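Local coordinates for arginase (Thermus thermophilus, PDB 2EF5), which probably catalyses the manganese-dependent hydrolysis of L-arginine to L-ornithine and urea, the urea-forming step of arginine breakdown, at residues S215-D219 against L260-N264; D95-M100 against V134-P138; A200-L204 against I248-R254. One frame throughout, in Å; residues are numbered along the deposited sequence.

Interaction 1: residues S215-D219 against L260-N264; sequences SLDAD and LVEVN. With MN (manganese (II) ion), chain G; MN (manganese (II) ion), chain H.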
loop_
_atom_site.group_PDB
_atom_site.type_symbol
_atom_site.label_atom_id
_atom_site.label_comp_id
_atom_site.label_asym_id
_atom_site.label_seq_id
_atom_site.Cartn_x
_atom_site.Cartn_y
_atom_site.Cartn_z
ATOM N N SER A 215 7.865 14.535 -30.526
ATOM C CA SER A 215 9.017 13.796 -31.011
ATOM C C SER A 215 8.596 12.334 -31.058
ATOM O O SER A 215 8.429 11.690 -30.025
ATOM C CB SER A 215 10.214 13.995 -30.072
ATOM O OG SER A 215 11.409 13.589 -30.707
ATOM N N LEU A 216 8.432 11.813 -32.267
ATOM C CA LEU A 216 7.982 10.441 -32.448
ATOM C C LEU A 216 9.071 9.456 -32.864
ATOM O O LEU A 216 9.608 9.528 -33.971
ATOM C CB LEU A 216 6.828 10.425 -33.468
ATOM C CG LEU A 216 6.189 9.094 -33.878
ATOM C CD1 LEU A 216 5.596 8.388 -32.658
ATOM C CD2 LEU A 216 5.097 9.373 -34.919
ATOM N N ASP A 217 9.396 8.543 -31.953
ATOM C CA ASP A 217 10.386 7.510 -32.210
ATOM C C ASP A 217 9.594 6.309 -32.715
ATOM O O ASP A 217 8.656 5.862 -32.059
ATOM C CB ASP A 217 11.121 7.133 -30.921
ATOM C CG ASP A 217 12.279 6.192 -31.171
ATOM O OD1 ASP A 217 12.103 5.223 -31.935
ATOM O OD2 ASP A 217 13.369 6.410 -30.603
ATOM N N ALA A 218 9.969 5.798 -33.882
ATOM C CA ALA A 218 9.273 4.668 -34.483
ATOM C C ALA A 218 9.171 3.466 -33.560
ATOM O O ALA A 218 8.221 2.691 -33.662
ATOM C CB ALA A 218 9.971 4.256 -35.786
ATOM N N ASP A 219 10.136 3.305 -32.659
ATOM C CA ASP A 219 10.112 2.151 -31.778
ATOM C C ASP A 219 9.025 2.151 -30.715
ATOM O O ASP A 219 8.928 1.203 -29.955
ATOM C CB ASP A 219 11.479 1.927 -31.120
ATOM C CG ASP A 219 11.795 2.940 -30.036
ATOM O OD1 ASP A 219 10.913 3.710 -29.612
ATOM O OD2 ASP A 219 12.956 2.949 -29.589
ATOM N N LEU A 260 10.313 12.767 -36.722
ATOM C CA LEU A 260 9.964 11.399 -37.107
ATOM C C LEU A 260 11.335 10.736 -37.130
ATOM O O LEU A 260 12.080 10.875 -38.095
ATOM C CB LEU A 260 9.328 11.363 -38.497
ATOM C CG LEU A 260 7.983 12.073 -38.652
ATOM C CD1 LEU A 260 7.530 11.966 -40.105
ATOM C CD2 LEU A 260 6.945 11.438 -37.728
ATOM N N VAL A 261 11.672 10.028 -36.058
ATOM C CA VAL A 261 12.998 9.438 -35.941
ATOM C C VAL A 261 13.109 7.927 -35.796
ATOM O O VAL A 261 12.120 7.219 -35.637
ATOM C CB VAL A 261 13.745 10.051 -34.727
ATOM C CG1 VAL A 261 13.789 11.579 -34.842
ATOM C CG2 VAL A 261 13.032 9.651 -33.434
ATOM N N GLU A 262 14.358 7.470 -35.846
ATOM C CA GLU A 262 14.740 6.073 -35.675
ATOM C C GLU A 262 14.221 5.050 -36.693
ATOM O O GLU A 262 14.212 3.849 -36.422
ATOM C CB GLU A 262 14.388 5.634 -34.250
ATOM C CG GLU A 262 15.157 6.390 -33.149
ATOM C CD GLU A 262 16.611 5.938 -33.011
ATOM O OE1 GLU A 262 16.864 4.720 -33.095
ATOM O OE2 GLU A 262 17.501 6.790 -32.803
ATOM N N VAL A 263 13.791 5.511 -37.860
ATOM C CA VAL A 263 13.338 4.588 -38.894
ATOM C C VAL A 263 14.599 3.939 -39.491
ATOM O O VAL A 263 15.515 4.637 -39.929
ATOM C CB VAL A 263 12.557 5.332 -40.010
ATOM C CG1 VAL A 263 12.197 4.368 -41.130
ATOM C CG2 VAL A 263 11.295 5.957 -39.430
ATOM N N ASN A 264 14.644 2.609 -39.501
ATOM C CA ASN A 264 15.804 1.887 -40.026
ATOM C C ASN A 264 15.349 0.924 -41.118
ATOM O O ASN A 264 14.968 -0.210 -40.841
ATOM C CB ASN A 264 16.491 1.104 -38.903
ATOM C CG ASN A 264 17.859 0.575 -39.309
ATOM O OD1 ASN A 264 18.124 0.352 -40.486
ATOM N ND2 ASN A 264 18.731 0.362 -38.326
HETATM MN MN MN G . 13.640 4.850 -28.682
HETATM MN MN MN H . 14.332 7.709 -28.763
HETATM O O HOH W 1 14.559 3.293 -32.044
#
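With chi1 near -63°, E262 CG stands anti to the carbonyl carbon and beside the backbone N, which brings it against the carboxylate of D217; the CG of D217 is itself anti to the backbone N (chi1 -173°), a setting that points the acid group past the end of its strand towards the two manganese ions. E262 CG lies 3.1 Å from D217 OD2, and the two side chains cross obliquely, their carboxylate planes 31° apart. The charged oxygens D217 OD2 and E262 OE1 stay 4.6 Å from each other. D217 OD2 bridges both metals, 2.5 Å from the manganese ion that D219 OD2 also binds. The other oxygen, D217 OD1, accepts from the backbone N of D219 at 2.8 Å, an Asx turn that fixes the rotation of the carboxylate and sets D219 beside it. E262 has its strongest partner in the backbone N of H96, which bonds to its OE2.

Behind this acidic end the backbones pair as parallel strands: V261 N donates to L216 O (3.0 Å, nearly straight), and A218 N to V261 O (3.1 Å). L216 and L260 meet through their CD2 methyls at 3.9 Å on one face of the sheet, whereas V261 CG2 packs against D217 CA on the other.

Strands 212-217 and 255-261, joined through helix 239-252 in a beta-alpha-beta unit, lie centrally in the parallel sheet between strands 113-117 and 87-93, while helix 272-284 covers L216, A218 and V263.

Interaction 2: residues D95-M100 against V134-P138; sequences DHSLSM and VHGMP. With MN (manganese (II) ion), chain H.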
loop_
_atom_site.group_PDB
_atom_site.type_symbol
_atom_site.label_atom_id
_atom_site.label_comp_id
_atom_site.label_asym_id
_atom_site.label_seq_id
_atom_site.Cartn_x
_atom_site.Cartn_y
_atom_site.Cartn_z
ATOM N N ASP A 95 19.317 8.949 -35.878
ATOM C CA ASP A 95 19.384 9.025 -34.422
ATOM C C ASP A 95 18.456 10.044 -33.791
ATOM O O ASP A 95 18.298 11.152 -34.298
ATOM C CB ASP A 95 20.803 9.379 -33.957
ATOM C CG ASP A 95 21.841 8.401 -34.440
ATOM O OD1 ASP A 95 21.544 7.189 -34.466
ATOM O OD2 ASP A 95 22.961 8.846 -34.772
ATOM N N HIS A 96 17.887 9.676 -32.649
ATOM C CA HIS A 96 17.007 10.576 -31.917
ATOM C C HIS A 96 17.825 11.744 -31.359
ATOM O O HIS A 96 17.269 12.726 -30.870
ATOM C CB HIS A 96 16.325 9.832 -30.770
ATOM C CG HIS A 96 14.975 10.392 -30.430
ATOM N ND1 HIS A 96 14.019 9.650 -29.760
ATOM C CD2 HIS A 96 14.412 11.575 -30.720
ATOM C CE1 HIS A 96 12.916 10.369 -29.668
ATOM N NE2 HIS A 96 13.118 11.539 -30.237
ATOM N N SER A 97 19.148 11.621 -31.428
ATOM C CA SER A 97 20.054 12.667 -30.953
ATOM C C SER A 97 19.741 13.985 -31.645
ATOM O O SER A 97 19.947 15.049 -31.076
ATOM C CB SER A 97 21.509 12.295 -31.249
ATOM O OG SER A 97 21.894 11.111 -30.576
ATOM N N LEU A 98 19.247 13.907 -32.879
ATOM C CA LEU A 98 18.913 15.103 -33.650
ATOM C C LEU A 98 17.909 15.997 -32.932
ATOM O O LEU A 98 17.841 17.200 -33.198
ATOM C CB LEU A 98 18.361 14.712 -35.028
ATOM C CG LEU A 98 17.003 14.000 -35.075
ATOM C CD1 LEU A 98 15.864 14.997 -34.895
ATOM C CD2 LEU A 98 16.860 13.303 -36.420
ATOM N N SER A 99 17.134 15.418 -32.020
ATOM C CA SER A 99 16.138 16.199 -31.293
ATOM C C SER A 99 16.731 17.305 -30.428
ATOM O O SER A 99 16.033 18.262 -30.098
ATOM C CB SER A 99 15.253 15.286 -30.436
ATOM O OG SER A 99 14.383 14.518 -31.264
ATOM N N MET A 100 18.006 17.186 -30.060
ATOM C CA MET A 100 18.629 18.227 -29.254
ATOM C C MET A 100 18.603 19.507 -30.078
ATOM O O MET A 100 18.377 20.594 -29.554
ATOM C CB MET A 100 20.077 17.859 -28.910
ATOM C CG MET A 100 20.224 16.639 -28.017
ATOM S SD MET A 100 21.947 16.307 -27.557
ATOM C CE MET A 100 22.625 15.792 -29.113
ATOM N N VAL A 134 25.020 8.686 -27.374
ATOM C CA VAL A 134 24.404 9.989 -27.199
ATOM C C VAL A 134 22.913 9.958 -27.535
ATOM O O VAL A 134 22.125 10.679 -26.925
ATOM C CB VAL A 134 25.095 11.055 -28.075
ATOM C CG1 VAL A 134 24.384 12.398 -27.919
ATOM C CG2 VAL A 134 26.564 11.185 -27.671
ATOM N N HIS A 135 22.518 9.122 -28.493
ATOM C CA HIS A 135 21.109 9.055 -28.857
ATOM C C HIS A 135 20.245 8.494 -27.732
ATOM O O HIS A 135 19.034 8.327 -27.882
ATOM C CB HIS A 135 20.914 8.266 -30.163
ATOM C CG HIS A 135 21.572 6.920 -30.181
ATOM N ND1 HIS A 135 21.160 5.877 -29.380
ATOM C CD2 HIS A 135 22.568 6.428 -30.959
ATOM C CE1 HIS A 135 21.871 4.799 -29.666
ATOM N NE2 HIS A 135 22.730 5.107 -30.621
ATOM N N GLY A 136 20.879 8.227 -26.595
ATOM C CA GLY A 136 20.160 7.725 -25.439
ATOM C C GLY A 136 20.140 8.798 -24.362
ATOM O O GLY A 136 19.785 8.534 -23.216
ATOM N N MET A 137 20.518 10.022 -24.733
ATOM C CA MET A 137 20.559 11.142 -23.788
ATOM C C MET A 137 19.923 12.464 -24.261
ATOM O O MET A 137 19.881 13.424 -23.493
ATOM C CB MET A 137 22.017 11.462 -23.413
ATOM C CG MET A 137 22.995 10.304 -23.492
ATOM S SD MET A 137 24.709 10.847 -23.217
ATOM C CE MET A 137 25.380 9.413 -22.378
ATOM N N PRO A 138 19.394 12.526 -25.498
ATOM C CA PRO A 138 18.811 13.797 -25.950
ATOM C C PRO A 138 17.766 14.492 -25.085
ATOM O O PRO A 138 17.805 15.713 -24.943
ATOM C CB PRO A 138 18.280 13.456 -27.343
ATOM C CG PRO A 138 17.878 12.035 -27.203
ATOM C CD PRO A 138 19.047 11.444 -26.440
HETATM MN MN MN H . 14.332 7.709 -28.763
#
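P138 lays the CB and CG edge of its ring over the backbone carbonyl of H96, with CB 3.7 Å from H96 O. The same CB meets M100 CG at 3.8 Å, the methionine chain running across the proline at about a right angle. Further out M100 bends at chi3 (-69°), and this turn places its CE methyl 4.0 Å from V134 CG1. I69 of helix 66-81 also packs on M100, V134 and S97, closing this apolar patch.

D95, H96 and S97 belong to the GGDHS sequence characteristic of arginases, in the loop that leads from strand 87-93 into helix 99-107. H96 ND1 binds manganese at 2.2 Å, completing a site with D118, D122 and D217, while its NE2 is hydrogen-bonded to S215 OG. Facing this loop, the backbone turns tightly before helix 138-142: M137, at the N-cap position, donates its N to V134 O at 2.8 Å.

D95 and H135 pack beside one another near the start of the loop. D95 CB lies 4.0 Å from H135 CB. H135 CD2 comes within 3.7 Å of D95 OD1, the carboxylate and ring planes 33° apart. D95 OD2 is taken up instead by the backbone N of L12.

Interaction 3: residues A200-L204 against I248-R254; sequences AEEVL and ILAESGR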
loop_
_atom_site.group_PDB
_atom_site.type_symbol
_atom_site.label_atom_id
_atom_site.label_comp_id
_atom_site.label_asym_id
_atom_site.label_seq_id
_atom_site.Cartn_x
_atom_site.Cartn_y
_atom_site.Cartn_z
ATOM N N ALA A 200 -3.940 11.017 -23.503
ATOM C CA ALA A 200 -3.809 12.151 -24.415
ATOM C C ALA A 200 -4.413 13.402 -23.781
ATOM O O ALA A 200 -3.867 14.498 -23.903
ATOM C CB ALA A 200 -4.503 11.848 -25.738
ATOM N N GLU A 201 -5.546 13.229 -23.107
ATOM C CA GLU A 201 -6.229 14.339 -22.443
ATOM C C GLU A 201 -5.344 14.869 -21.320
ATOM O O GLU A 201 -5.186 16.076 -21.158
ATOM C CB GLU A 201 -7.569 13.870 -21.859
ATOM C CG GLU A 201 -8.505 13.206 -22.866
ATOM C CD GLU A 201 -9.242 14.196 -23.753
ATOM O OE1 GLU A 201 -8.612 15.158 -24.248
ATOM O OE2 GLU A 201 -10.459 13.998 -23.968
ATOM N N GLU A 202 -4.768 13.957 -20.547
ATOM C CA GLU A 202 -3.893 14.339 -19.445
ATOM C C GLU A 202 -2.619 15.033 -19.923
ATOM O O GLU A 202 -2.105 15.933 -19.259
ATOM C CB GLU A 202 -3.551 13.111 -18.599
ATOM C CG GLU A 202 -4.679 12.703 -17.662
ATOM C CD GLU A 202 -4.325 11.508 -16.801
ATOM O OE1 GLU A 202 -3.119 11.276 -16.566
ATOM O OE2 GLU A 202 -5.252 10.807 -16.342
ATOM N N VAL A 203 -2.107 14.610 -21.072
ATOM C CA VAL A 203 -0.912 15.226 -21.631
ATOM C C VAL A 203 -1.217 16.693 -21.946
ATOM O O VAL A 203 -0.467 17.595 -21.566
ATOM C CB VAL A 203 -0.462 14.504 -22.942
ATOM C CG1 VAL A 203 0.539 15.348 -23.704
ATOM C CG2 VAL A 203 0.152 13.156 -22.606
ATOM N N LEU A 204 -2.324 16.931 -22.645
ATOM C CA LEU A 204 -2.706 18.288 -23.013
ATOM C C LEU A 204 -2.952 19.180 -21.795
ATOM O O LEU A 204 -2.661 20.381 -21.832
ATOM C CB LEU A 204 -3.959 18.257 -23.889
ATOM C CG LEU A 204 -3.780 17.661 -25.286
ATOM C CD1 LEU A 204 -5.127 17.586 -25.983
ATOM C CD2 LEU A 204 -2.805 18.512 -26.083
ATOM N N ILE A 248 -5.843 13.305 -31.207
ATOM C CA ILE A 248 -6.239 14.107 -30.060
ATOM C C ILE A 248 -5.267 15.275 -29.875
ATOM O O ILE A 248 -5.678 16.375 -29.522
ATOM C CB ILE A 248 -6.329 13.246 -28.783
ATOM C CG1 ILE A 248 -7.465 12.223 -28.939
ATOM C CG2 ILE A 248 -6.591 14.128 -27.574
ATOM C CD1 ILE A 248 -7.646 11.275 -27.750
ATOM N N LEU A 249 -3.983 15.049 -30.131
ATOM C CA LEU A 249 -3.012 16.129 -30.019
ATOM C C LEU A 249 -3.313 17.143 -31.124
ATOM O O LEU A 249 -3.227 18.359 -30.906
ATOM C CB LEU A 249 -1.575 15.604 -30.158
ATOM C CG LEU A 249 -1.083 14.693 -29.024
ATOM C CD1 LEU A 249 0.328 14.194 -29.329
ATOM C CD2 LEU A 249 -1.112 15.440 -27.698
ATOM N N ALA A 250 -3.682 16.648 -32.303
ATOM C CA ALA A 250 -4.006 17.526 -33.419
ATOM C C ALA A 250 -5.191 18.431 -33.080
ATOM O O ALA A 250 -5.162 19.627 -33.373
ATOM C CB ALA A 250 -4.321 16.701 -34.663
ATOM N N GLU A 251 -6.223 17.857 -32.459
ATOM C CA GLU A 251 -7.431 18.608 -32.085
ATOM C C GLU A 251 -7.133 19.822 -31.208
ATOM O O GLU A 251 -7.828 20.833 -31.285
ATOM C CB GLU A 251 -8.434 17.713 -31.337
ATOM C CG GLU A 251 -9.088 16.608 -32.165
ATOM C CD GLU A 251 -10.115 15.794 -31.370
ATOM O OE1 GLU A 251 -10.019 15.742 -30.120
ATOM O OE2 GLU A 251 -11.012 15.191 -31.997
ATOM N N SER A 252 -6.108 19.719 -30.365
ATOM C CA SER A 252 -5.741 20.815 -29.468
ATOM C C SER A 252 -5.355 22.051 -30.264
ATOM O O SER A 252 -5.504 23.170 -29.787
ATOM C CB SER A 252 -4.557 20.420 -28.587
ATOM O OG SER A 252 -3.355 20.468 -29.339
ATOM N N GLY A 253 -4.846 21.838 -31.473
ATOM C CA GLY A 253 -4.444 22.952 -32.315
ATOM C C GLY A 253 -3.171 23.622 -31.828
ATOM O O GLY A 253 -2.780 24.670 -32.342
ATOM N N ARG A 254 -2.515 23.009 -30.847
ATOM C CA ARG A 254 -1.293 23.560 -30.278
ATOM C C ARG A 254 0.019 22.928 -30.742
ATOM O O ARG A 254 1.093 23.393 -30.352
ATOM C CB ARG A 254 -1.361 23.495 -28.751
ATOM C CG ARG A 254 -2.353 24.470 -28.126
ATOM C CD ARG A 254 -2.160 24.546 -26.622
ATOM N NE ARG A 254 -2.822 23.476 -25.872
ATOM C CZ ARG A 254 -2.205 22.677 -25.005
ATOM N NH1 ARG A 254 -0.904 22.813 -24.783
ATOM N NH2 ARG A 254 -2.890 21.766 -24.329
#
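Apolar contacts make up most of the joint between A200-L204 and I248-R254, and L204 covers the most ground. Its CD2 methyl rests on S252 CB at 3.6 Å and also meets L249 CD2, while CD1 lies over the backbone carbonyl of I248. One turn earlier A200 CB faces I248, touching CG2 at 3.6 Å and CD1 slightly farther off. I248 presents both branches to the alanine because its CG2 is anti to the backbone N and its CG1 anti to the carbonyl carbon. V203 CG1 makes a looser contact with L249 CD2, 4.3 Å away. The short segments of helices 196-206 and 239-252 run in broadly the same direction, 35° apart, with their axes 10.0 Å from each other.

The polar contact lies at the C-terminal end. R254 NH2 donates to L204 O at 2.9 Å, through a bent bond (140° at the hydrogen) that reaches the carbonyl from the side. R254 NH1 goes to L210 O, so one guanidinium group ties down two backbone carbonyls of the chain running from helix 196-206 into strand 212-217. S252 OG prepares this reach: it donates to L249 O at 2.6 Å and accepts from R254 N at 3.1 Å, an ST turn spanning G253, where the chain leaves helical geometry with positive phi. An alanine here would keep the CB under L204 but would probably leave R254 N without its acceptor and free the turn to shift, disturbing the arginine's hold on L204 O.

On the surface side, E201 reaches I248 with its OE1 and packs on K160 of a neighbouring subunit. The chemistry is consistent with a helix spacing governed by A200, I248, L204 and L249, while hydrogen bonds from R254 to backbone oxygens hold the end where strand 255-261 begins.

In the fold
Interactions 1 and 2 are buried and share one manganese ion; they also touch directly, since H96 of 95-100 bonds to S215 and E262 of interaction 1. Interaction 3 is only partly buried, about 20 Å from interaction 1 and 24 Å from interaction 2 between centres, and lies across the chain's centre from the latter. It nevertheless handles the same unit as interaction 1: helix 239-252 connects the two strands paired there, and helix 196-206 precedes strand 212-217. Chemistry follows position: strand pairing and metal-bound carboxylates at the C-terminal ends of two central strands, loop packing beside a metal-bound histidine in interaction 2, and aliphatic helix packing closed by an arginine towards the surface.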